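Holo-[acyl-carrier-protein] synthase (Thermotoga maritima, PDB 5XUM) belongs to the 4'-phosphopantetheinyl transferase superfamily as an enzyme of the AcpS type, and forms an assembly of three chains. Local coordinates at residues K109-I114 against E128-S133; S121-R126 against S155-V160; W137-S142 against F146-L151. All blocks are in the same frame, centred on the assembly; numbering follows the deposited sequence.

Contact 1: residues K109-I114 against E128-S133; sequences KRKGDI and EVLERS
Lys111 and Gly112 touch Glu128 and Leu130 where the chain enters a small C-terminal unit of ferredoxin-like topology. This unit has a beta-alpha-beta-beta-alpha-beta order and an antiparallel sheet. Segment 109-114 is the linker from strand 100-108 into strand 114-117. Segment 128-133 carries strand 128-132, an outermost strand of the sheet.

The linker starts with Lys109, whose NZ bonds to Thr141 O and, weakly, to Arg110 O. Arg110 NH1 lies 3.6 Å from Asp113 OD2 in a salt bridge inside the linker, and Arg110 NH2 donates to the backbone O of Ile2 of a second subunit.

Lys111 is the first residue to reach the strand. Its chain is extended until chi4 (73°), where it bends. NZ then stands 3.7 Å from Glu128 OE1, a long salt bridge between two exposed residues. The two side chains meet at about a right angle. Glu128 is itself extended, with CG anti to the backbone N. On the way, Lys111 CE passes 4.2 Å from Leu130 CD2.

Gly112 brings the backbone closest, with its CA 7.4 Å from Leu130 CA. Its positive phi (72°) is one that glycine adopts easily. Its N is bonded to Glu140 OE1, and Asp113 N to Glu138 OE1. Two carboxylates of strand 137-140 thus bond to successive backbone N atoms of the linker. The outermost strand carries a classic beta bulge, with Leu130 and Glu131 set opposite the single residue Glu138. The two branches of Leu130 divide the linker between them: CD2 takes the end of Lys111, while CD1 rests 3.8 Å from Gly112 CA.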
loop_
_atom_site.group_PDB
_atom_site.type_symbol
_atom_site.label_atom_id
_atom_site.label_comp_id
_atom_site.label_asym_id
_atom_site.label_seq_id
_atom_site.Cartn_x
_atom_site.Cartn_y
_atom_site.Cartn_z
ATOM N N LYS A 109 -0.319 -2.318 -10.830
ATOM C CA LYS A 109 -0.743 -2.713 -12.168
ATOM C C LYS A 109 -2.164 -3.261 -12.088
ATOM O O LYS A 109 -2.402 -4.326 -11.512
ATOM C CB LYS A 109 0.227 -3.733 -12.787
ATOM C CG LYS A 109 -0.265 -4.427 -14.061
ATOM C CD LYS A 109 -0.561 -3.447 -15.187
ATOM C CE LYS A 109 -1.139 -4.159 -16.401
ATOM N NZ LYS A 109 -1.837 -3.205 -17.304
ATOM N N ARG A 110 -3.106 -2.506 -12.643
ATOM C CA ARG A 110 -4.486 -2.957 -12.747
ATOM C C ARG A 110 -4.726 -3.538 -14.129
ATOM O O ARG A 110 -4.181 -3.043 -15.119
ATOM C CB ARG A 110 -5.462 -1.804 -12.533
ATOM C CG ARG A 110 -5.566 -1.290 -11.109
ATOM C CD ARG A 110 -6.773 -0.376 -11.002
ATOM N NE ARG A 110 -6.722 0.502 -9.836
ATOM C CZ ARG A 110 -7.549 1.524 -9.638
ATOM N NH1 ARG A 110 -8.488 1.806 -10.534
ATOM N NH2 ARG A 110 -7.435 2.270 -8.548
ATOM N N LYS A 111 -5.539 -4.588 -14.183
ATOM C CA LYS A 111 -6.044 -5.118 -15.444
ATOM C C LYS A 111 -6.839 -4.011 -16.132
ATOM O O LYS A 111 -7.723 -3.407 -15.519
ATOM C CB LYS A 111 -6.924 -6.350 -15.184
ATOM C CG LYS A 111 -7.627 -6.925 -16.408
ATOM C CD LYS A 111 -8.621 -8.006 -16.001
ATOM C CE LYS A 111 -9.543 -8.403 -17.146
ATOM N NZ LYS A 111 -8.854 -9.219 -18.186
ATOM N N GLY A 112 -6.499 -3.730 -17.387
ATOM C CA GLY A 112 -7.185 -2.705 -18.169
ATOM C C GLY A 112 -6.861 -1.293 -17.722
ATOM O O GLY A 112 -5.713 -0.993 -17.376
ATOM N N ASP A 113 -7.883 -0.433 -17.732
ATOM C CA ASP A 113 -7.765 0.982 -17.338
ATOM C C ASP A 113 -6.792 1.782 -18.205
ATOM O O ASP A 113 -6.207 2.774 -17.760
ATOM C CB ASP A 113 -7.427 1.127 -15.842
ATOM C CG ASP A 113 -8.654 1.393 -14.986
ATOM O OD1 ASP A 113 -9.468 2.266 -15.356
ATOM O OD2 ASP A 113 -8.793 0.743 -13.928
ATOM N N ILE A 114 -6.630 1.336 -19.446
ATOM C CA ILE A 114 -5.855 2.050 -20.449
ATOM C C ILE A 114 -6.812 2.379 -21.595
ATOM O O ILE A 114 -7.355 1.478 -22.234
ATOM C CB ILE A 114 -4.650 1.211 -20.929
ATOM C CG1 ILE A 114 -3.655 1.009 -19.777
ATOM C CG2 ILE A 114 -3.958 1.873 -22.113
ATOM C CD1 ILE A 114 -2.891 -0.292 -19.841
ATOM N N GLU A 128 -6.006 -7.102 -26.246
ATOM C CA GLU A 128 -7.242 -7.577 -25.648
ATOM C C GLU A 128 -8.117 -6.357 -25.361
ATOM O O GLU A 128 -7.802 -5.549 -24.486
ATOM C CB GLU A 128 -6.927 -8.342 -24.358
ATOM C CG GLU A 128 -8.131 -8.953 -23.655
ATOM C CD GLU A 128 -7.776 -9.606 -22.327
ATOM O OE1 GLU A 128 -8.674 -10.217 -21.711
ATOM O OE2 GLU A 128 -6.605 -9.516 -21.894
ATOM N N VAL A 129 -9.196 -6.217 -26.127
ATOM C CA VAL A 129 -10.128 -5.096 -25.984
ATOM C C VAL A 129 -11.249 -5.480 -25.018
ATOM O O VAL A 129 -11.868 -6.534 -25.165
ATOM C CB VAL A 129 -10.700 -4.652 -27.353
ATOM C CG1 VAL A 129 -11.775 -3.587 -27.186
ATOM C CG2 VAL A 129 -9.586 -4.134 -28.254
ATOM N N LEU A 130 -11.502 -4.618 -24.035
ATOM C CA LEU A 130 -12.419 -4.937 -22.937
ATOM C C LEU A 130 -13.776 -4.239 -23.030
ATOM O O LEU A 130 -14.815 -4.900 -23.023
ATOM C CB LEU A 130 -11.759 -4.642 -21.582
ATOM C CG LEU A 130 -10.537 -5.478 -21.186
ATOM C CD1 LEU A 130 -9.757 -4.787 -20.076
ATOM C CD2 LEU A 130 -10.933 -6.891 -20.773
ATOM N N GLU A 131 -13.760 -2.909 -23.108
ATOM C CA GLU A 131 -14.988 -2.109 -23.114
ATOM C C GLU A 131 -14.885 -0.869 -23.996
ATOM O O GLU A 131 -13.787 -0.393 -24.293
ATOM C CB GLU A 131 -15.367 -1.689 -21.688
ATOM C CG GLU A 131 -16.224 -2.696 -20.934
ATOM C CD GLU A 131 -16.681 -2.190 -19.576
ATOM O OE1 GLU A 131 -16.935 -0.972 -19.436
ATOM O OE2 GLU A 131 -16.797 -3.014 -18.645
ATOM N N ARG A 132 -16.043 -0.355 -24.402
ATOM C CA ARG A 132 -16.138 0.893 -25.151
ATOM C C ARG A 132 -16.796 1.967 -24.287
ATOM O O ARG A 132 -17.811 1.716 -23.635
ATOM C CB ARG A 132 -16.925 0.681 -26.456
ATOM C CG ARG A 132 -17.245 1.947 -27.245
ATOM C CD ARG A 132 -16.016 2.550 -27.909
ATOM N NE ARG A 132 -16.231 3.949 -28.280
ATOM C CZ ARG A 132 -15.313 4.740 -28.833
ATOM N NH1 ARG A 132 -15.616 5.997 -29.124
ATOM N NH2 ARG A 132 -14.095 4.285 -29.099
ATOM N N SER A 133 -16.204 3.158 -24.285
ATOM C CA SER A 133 -16.752 4.304 -23.567
ATOM C C SER A 133 -16.706 5.554 -24.444
ATOM O O SER A 133 -16.289 5.493 -25.603
ATOM C CB SER A 133 -15.987 4.532 -22.259
ATOM O OG SER A 133 -14.622 4.824 -22.508
#

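Contact 2: residues S121-R126 against S155-V160; sequences SFLRKR and SGCRLV
The Phe122 ring is held between Ser155 on one face and Arg126 on the other. Ser155 comes from the turn before strand 158-162, whereas Arg126 follows Phe122 by four residues. With CG anti to the backbone N (chi1 175°), Phe122 projects from helix 120-126 toward segment 155-160. Ser155 OG stands over the ring face, offset toward the rim. Ser155 OG and CB both lie 3.6 Å from Phe122 CE1.

On the opposite face the guanidinium of Arg126 lies nearly parallel to the ring. Phe122 CE1 sits 3.3 Å above its plane, over its centre. A hydrogen bond of 2.9 Å from Arg126 NH2 to Phe122 O helps to set the turn of this flat group. The bond uses a carbonyl lone pair, and its N-H...O angle is 147°. Thus Phe122 meets Arg126 twice, through its backbone oxygen and through its ring.

Cys157 lies on the same side of the ring as Ser155 but approaches obliquely. Its SG is 4.2 Å from the ring centroid and 40° off the normal, a sulfur-aromatic contact. The nearest ring atom is Phe122 CD2, at 3.5 Å from SG. Leu123 CD2 fits at the edge of the same ring, in its plane, and also packs 4.2 Å from Cys157 SG. The sulfur is thus flanked by an aromatic and an aliphatic side chain.

The contact joins the helix to the approach to an outermost strand of the ferredoxin-like sheet. Leu152 of helix 145-154 packs on both Leu123 and Cys157. Leu123 also reaches Val116 of strand 114-117, Val129 of strand 128-132 and Trp137 of strand 137-140, so it links the helix to the sheet.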
loop_
_atom_site.group_PDB
_atom_site.type_symbol
_atom_site.label_atom_id
_atom_site.label_comp_id
_atom_site.label_asym_id
_atom_site.label_seq_id
_atom_site.Cartn_x
_atom_site.Cartn_y
_atom_site.Cartn_z
ATOM N N SER A 121 -10.781 -2.687 -35.388
ATOM C CA SER A 121 -10.076 -3.813 -36.000
ATOM C C SER A 121 -8.565 -3.755 -35.762
ATOM O O SER A 121 -7.943 -4.778 -35.471
ATOM C CB SER A 121 -10.380 -3.879 -37.499
ATOM O OG SER A 121 -9.788 -5.022 -38.087
ATOM N N PHE A 122 -7.990 -2.559 -35.884
ATOM C CA PHE A 122 -6.568 -2.326 -35.612
ATOM C C PHE A 122 -6.192 -2.750 -34.191
ATOM O O PHE A 122 -5.155 -3.384 -33.980
ATOM C CB PHE A 122 -6.222 -0.847 -35.832
ATOM C CG PHE A 122 -4.805 -0.480 -35.461
ATOM C CD1 PHE A 122 -3.794 -0.496 -36.417
ATOM C CD2 PHE A 122 -4.485 -0.101 -34.158
ATOM C CE1 PHE A 122 -2.492 -0.152 -36.080
ATOM C CE2 PHE A 122 -3.183 0.242 -33.814
ATOM C CZ PHE A 122 -2.185 0.215 -34.777
ATOM N N LEU A 123 -7.041 -2.395 -33.229
ATOM C CA LEU A 123 -6.770 -2.645 -31.814
ATOM C C LEU A 123 -6.948 -4.109 -31.420
ATOM O O LEU A 123 -6.158 -4.633 -30.635
ATOM C CB LEU A 123 -7.634 -1.742 -30.925
ATOM C CG LEU A 123 -7.458 -0.222 -31.053
ATOM C CD1 LEU A 123 -8.536 0.503 -30.259
ATOM C CD2 LEU A 123 -6.072 0.241 -30.625
ATOM N N ARG A 124 -7.972 -4.761 -31.972
ATOM C CA ARG A 124 -8.279 -6.161 -31.646
ATOM C C ARG A 124 -7.235 -7.154 -32.158
ATOM O O ARG A 124 -7.091 -8.246 -31.606
ATOM C CB ARG A 124 -9.673 -6.552 -32.144
ATOM C CG ARG A 124 -10.805 -5.903 -31.365
ATOM C CD ARG A 124 -12.147 -6.562 -31.646
ATOM N NE ARG A 124 -13.258 -5.769 -31.118
ATOM C CZ ARG A 124 -13.729 -5.851 -29.875
ATOM N NH1 ARG A 124 -14.742 -5.080 -29.502
ATOM N NH2 ARG A 124 -13.194 -6.695 -29.001
ATOM N N LYS A 125 -6.517 -6.769 -33.213
ATOM C CA LYS A 125 -5.411 -7.565 -33.744
ATOM C C LYS A 125 -4.232 -7.583 -32.776
ATOM O O LYS A 125 -3.509 -8.576 -32.682
ATOM C CB LYS A 125 -4.929 -7.002 -35.084
ATOM C CG LYS A 125 -5.877 -7.186 -36.256
ATOM C CD LYS A 125 -5.366 -6.414 -37.461
ATOM C CE LYS A 125 -6.456 -6.204 -38.496
ATOM N NZ LYS A 125 -5.960 -5.415 -39.657
ATOM N N ARG A 126 -4.052 -6.475 -32.061
ATOM C CA ARG A 126 -2.869 -6.266 -31.231
ATOM C C ARG A 126 -3.135 -6.423 -29.735
ATOM O O ARG A 126 -2.285 -6.935 -29.004
ATOM C CB ARG A 126 -2.262 -4.890 -31.527
ATOM C CG ARG A 126 -1.686 -4.767 -32.930
ATOM C CD ARG A 126 -1.599 -3.320 -33.385
ATOM N NE ARG A 126 -0.995 -3.201 -34.715
ATOM C CZ ARG A 126 -1.647 -3.367 -35.865
ATOM N NH1 ARG A 126 -0.998 -3.232 -37.014
ATOM N NH2 ARG A 126 -2.942 -3.664 -35.876
ATOM N N SER A 155 0.021 4.921 -36.337
ATOM C CA SER A 155 -1.242 4.719 -37.038
ATOM C C SER A 155 -2.169 5.908 -36.773
ATOM O O SER A 155 -1.716 6.972 -36.342
ATOM C CB SER A 155 -1.891 3.414 -36.571
ATOM O OG SER A 155 -3.162 3.224 -37.170
ATOM N N GLY A 156 -3.460 5.725 -37.033
ATOM C CA GLY A 156 -4.463 6.743 -36.733
ATOM C C GLY A 156 -5.075 6.548 -35.358
ATOM O O GLY A 156 -6.283 6.709 -35.183
ATOM N N CYS A 157 -4.232 6.206 -34.386
ATOM C CA CYS A 157 -4.676 5.928 -33.020
ATOM C C CYS A 157 -4.066 6.888 -31.998
ATOM O O CYS A 157 -3.012 7.482 -32.239
ATOM C CB CYS A 157 -4.359 4.481 -32.637
ATOM S SG CYS A 157 -5.383 3.249 -33.471
ATOM N N ARG A 158 -4.736 7.020 -30.856
ATOM C CA ARG A 158 -4.325 7.963 -29.821
ATOM C C ARG A 158 -4.505 7.368 -28.422
ATOM O O ARG A 158 -5.543 6.772 -28.121
ATOM C CB ARG A 158 -5.125 9.264 -29.960
ATOM C CG ARG A 158 -4.627 10.421 -29.106
ATOM C CD ARG A 158 -5.375 11.711 -29.415
ATOM N NE ARG A 158 -6.802 11.628 -29.099
ATOM C CZ ARG A 158 -7.341 11.940 -27.922
ATOM N NH1 ARG A 158 -6.577 12.361 -26.920
ATOM N NH2 ARG A 158 -8.650 11.828 -27.745
ATOM N N LEU A 159 -3.485 7.525 -27.581
ATOM C CA LEU A 159 -3.585 7.159 -26.168
ATOM C C LEU A 159 -4.333 8.256 -25.414
ATOM O O LEU A 159 -3.870 9.395 -25.345
ATOM C CB LEU A 159 -2.196 6.921 -25.560
ATOM C CG LEU A 159 -2.070 6.718 -24.042
ATOM C CD1 LEU A 159 -2.827 5.490 -23.555
ATOM C CD2 LEU A 159 -0.606 6.629 -23.649
ATOM N N VAL A 160 -5.490 7.904 -24.860
ATOM C CA VAL A 160 -6.340 8.863 -24.153
ATOM C C VAL A 160 -5.965 8.934 -22.673
ATOM O O VAL A 160 -5.681 10.014 -22.151
ATOM C CB VAL A 160 -7.843 8.530 -24.314
ATOM C CG1 VAL A 160 -8.706 9.571 -23.613
ATOM C CG2 VAL A 160 -8.220 8.446 -25.790
#

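Contact 3: residues W137-S142 against F146-L151; sequences WEIETS and FTLKKL
Thr141 and Leu148 mark the nearest approach of the two backbones, with their CA atoms 8.7 Å apart. Segment 137-142 runs along strand 137-140 of the antiparallel sheet and on into a loop. After a short connection the chain continues into helix 145-154, which packs against that sheet. This is the packing of the second helix of a ferredoxin-like unit. Within the helix, Lys150 N bonds to Phe146 O at 3.0 Å. Asp84 meets the beginning of the helix through bonds to Phe146 N and Thr147 OG1.

Separated by one residue, Ile139 and Thr141 both direct their side chains at the helix. Leu148 answers from the helix. Its chi1 of -180° sets CG anti to the backbone N, and the branch beyond it puts CD1 near Ile139 and CD2 near Thr141. Each methyl meets a different residue. CD1 approaches Ile139 CD1 at 4.5 Å, a loose end-on contact.

All three residues are buried, and the contact between them is wholly apolar. Phe127 touches each of the three, as does Ile114 of strand 114-117. Leu148 is therefore enclosed by more than its two partners across the contact.

Thr141 presents its methyl and keeps its hydroxyl for other work. OG1 is anti to the backbone N (chi1 179°) and bonds to Leu143 N in the following loop. This gives the hydroxyl of a buried residue a partner close by in the chain. That choice leaves CG2 flanked by N and C of its own backbone, and it meets Leu148 CD2 at 4.0 Å.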
loop_
_atom_site.group_PDB
_atom_site.type_symbol
_atom_site.label_atom_id
_atom_site.label_comp_id
_atom_site.label_asym_id
_atom_site.label_seq_id
_atom_site.Cartn_x
_atom_site.Cartn_y
_atom_site.Cartn_z
ATOM N N TRP A 137 -11.660 3.209 -26.422
ATOM C CA TRP A 137 -11.602 1.777 -26.141
ATOM C C TRP A 137 -10.735 1.492 -24.947
ATOM O O TRP A 137 -9.628 2.029 -24.831
ATOM C CB TRP A 137 -11.066 1.019 -27.350
ATOM C CG TRP A 137 -11.945 1.113 -28.575
ATOM C CD1 TRP A 137 -11.807 1.978 -29.658
ATOM C CD2 TRP A 137 -13.135 0.307 -28.883
ATOM N NE1 TRP A 137 -12.798 1.770 -30.584
ATOM C CE2 TRP A 137 -13.629 0.782 -30.182
ATOM C CE3 TRP A 137 -13.817 -0.721 -28.237
ATOM C CZ2 TRP A 137 -14.753 0.237 -30.785
ATOM C CZ3 TRP A 137 -14.950 -1.264 -28.858
ATOM C CH2 TRP A 137 -15.405 -0.794 -30.100
ATOM N N GLU A 138 -11.230 0.645 -24.046
ATOM C CA GLU A 138 -10.434 0.174 -22.917
ATOM C C GLU A 138 -9.709 -1.107 -23.313
ATOM O O GLU A 138 -10.337 -2.083 -23.731
ATOM C CB GLU A 138 -11.302 -0.060 -21.672
ATOM C CG GLU A 138 -10.494 -0.335 -20.406
ATOM C CD GLU A 138 -11.340 -0.751 -19.213
ATOM O OE1 GLU A 138 -10.749 -1.135 -18.181
ATOM O OE2 GLU A 138 -12.588 -0.699 -19.292
ATOM N N ILE A 139 -8.385 -1.089 -23.195
ATOM C CA ILE A 139 -7.557 -2.240 -23.553
ATOM C C ILE A 139 -6.726 -2.723 -22.366
ATOM O O ILE A 139 -6.472 -1.965 -21.423
ATOM C CB ILE A 139 -6.622 -1.938 -24.755
ATOM C CG1 ILE A 139 -5.645 -0.797 -24.426
ATOM C CG2 ILE A 139 -7.436 -1.632 -26.013
ATOM C CD1 ILE A 139 -4.426 -0.740 -25.323
ATOM N N GLU A 140 -6.328 -3.990 -22.410
ATOM C CA GLU A 140 -5.314 -4.505 -21.503
ATOM C C GLU A 140 -4.002 -4.640 -22.262
ATOM O O GLU A 140 -3.949 -5.269 -23.321
ATOM C CB GLU A 140 -5.743 -5.846 -20.884
ATOM C CG GLU A 140 -4.625 -6.653 -20.215
ATOM C CD GLU A 140 -3.902 -5.921 -19.084
ATOM O OE1 GLU A 140 -4.381 -4.869 -18.614
ATOM O OE2 GLU A 140 -2.833 -6.409 -18.658
ATOM N N THR A 141 -2.954 -4.022 -21.726
ATOM C CA THR A 141 -1.607 -4.148 -22.278
ATOM C C THR A 141 -0.548 -3.979 -21.189
ATOM O O THR A 141 -0.764 -3.269 -20.200
ATOM C CB THR A 141 -1.350 -3.164 -23.448
ATOM O OG1 THR A 141 -0.007 -3.318 -23.920
ATOM C CG2 THR A 141 -1.565 -1.711 -23.027
ATOM N N SER A 142 0.587 -4.649 -21.377
ATOM C CA SER A 142 1.732 -4.517 -20.483
ATOM C C SER A 142 2.798 -3.608 -21.095
ATOM O O SER A 142 3.914 -3.522 -20.585
ATOM C CB SER A 142 2.323 -5.891 -20.161
ATOM O OG SER A 142 1.387 -6.693 -19.463
ATOM N N PHE A 146 5.094 5.253 -23.039
ATOM C CA PHE A 146 5.743 5.879 -24.195
ATOM C C PHE A 146 5.910 4.912 -25.364
ATOM O O PHE A 146 5.810 5.317 -26.523
ATOM C CB PHE A 146 7.082 6.509 -23.812
ATOM C CG PHE A 146 6.943 7.792 -23.046
ATOM C CD1 PHE A 146 6.798 9.003 -23.715
ATOM C CD2 PHE A 146 6.949 7.792 -21.654
ATOM C CE1 PHE A 146 6.666 10.190 -23.011
ATOM C CE2 PHE A 146 6.814 8.974 -20.947
ATOM C CZ PHE A 146 6.676 10.175 -21.625
ATOM N N THR A 147 6.161 3.642 -25.051
ATOM C CA THR A 147 6.205 2.585 -26.059
ATOM C C THR A 147 4.835 2.450 -26.723
ATOM O O THR A 147 4.738 2.392 -27.953
ATOM C CB THR A 147 6.642 1.235 -25.447
ATOM O OG1 THR A 147 7.902 1.398 -24.787
ATOM C CG2 THR A 147 6.781 0.157 -26.525
ATOM N N LEU A 148 3.784 2.420 -25.906
ATOM C CA LEU A 148 2.411 2.351 -26.402
ATOM C C LEU A 148 2.041 3.592 -27.217
ATOM O O LEU A 148 1.447 3.476 -28.290
ATOM C CB LEU A 148 1.424 2.148 -25.244
ATOM C CG LEU A 148 -0.072 2.049 -25.568
ATOM C CD1 LEU A 148 -0.391 0.822 -26.411
ATOM C CD2 LEU A 148 -0.906 2.057 -24.293
ATOM N N LYS A 149 2.408 4.766 -26.705
ATOM C CA LYS A 149 2.117 6.051 -27.351
ATOM C C LYS A 149 2.730 6.149 -28.751
ATOM O O LYS A 149 2.079 6.614 -29.690
ATOM C CB LYS A 149 2.611 7.202 -26.468
ATOM C CG LYS A 149 2.124 8.584 -26.868
ATOM C CD LYS A 149 2.700 9.643 -25.940
ATOM C CE LYS A 149 2.492 11.048 -26.486
ATOM N NZ LYS A 149 1.064 11.469 -26.461
ATOM N N LYS A 150 3.977 5.698 -28.878
ATOM C CA LYS A 150 4.710 5.722 -30.142
ATOM C C LYS A 150 4.122 4.736 -31.157
ATOM O O LYS A 150 4.101 5.012 -32.360
ATOM C CB LYS A 150 6.190 5.413 -29.889
ATOM C CG LYS A 150 7.117 5.696 -31.062
ATOM C CD LYS A 150 8.507 5.139 -30.800
ATOM C CE LYS A 150 9.415 5.320 -32.005
ATOM N NZ LYS A 150 10.727 4.642 -31.813
ATOM N N LEU A 151 3.648 3.595 -30.662
ATOM C CA LEU A 151 3.032 2.570 -31.504
ATOM C C LEU A 151 1.696 3.044 -32.077
ATOM O O LEU A 151 1.394 2.794 -33.243
ATOM C CB LEU A 151 2.854 1.265 -30.712
ATOM C CG LEU A 151 2.309 0.005 -31.400
ATOM C CD1 LEU A 151 2.938 -1.240 -30.799
ATOM C CD2 LEU A 151 0.789 -0.078 -31.326
#

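How the contacts relate
From the N terminus, the chain leaves strand 100-108 and enters contact 1 at 109-114. Contact 1 closes at 128-133, after strand 114-117 and helix 120-126. Contact 2 opens inside that loop at 121-126 and closes only at 155-160, so contacts 1 and 2 cross. Contact 3, between 137-142 and 146-151, closes a short strand-to-helix connection. It follows contact 1 in series and is nested within contact 2. All three reach the same four-stranded sheet. Contact 1 ties the entry linker to an outermost strand, contact 2 ties helix 120-126 to the other outermost strand's approach, and contact 3 packs helix 145-154 on strand 137-140.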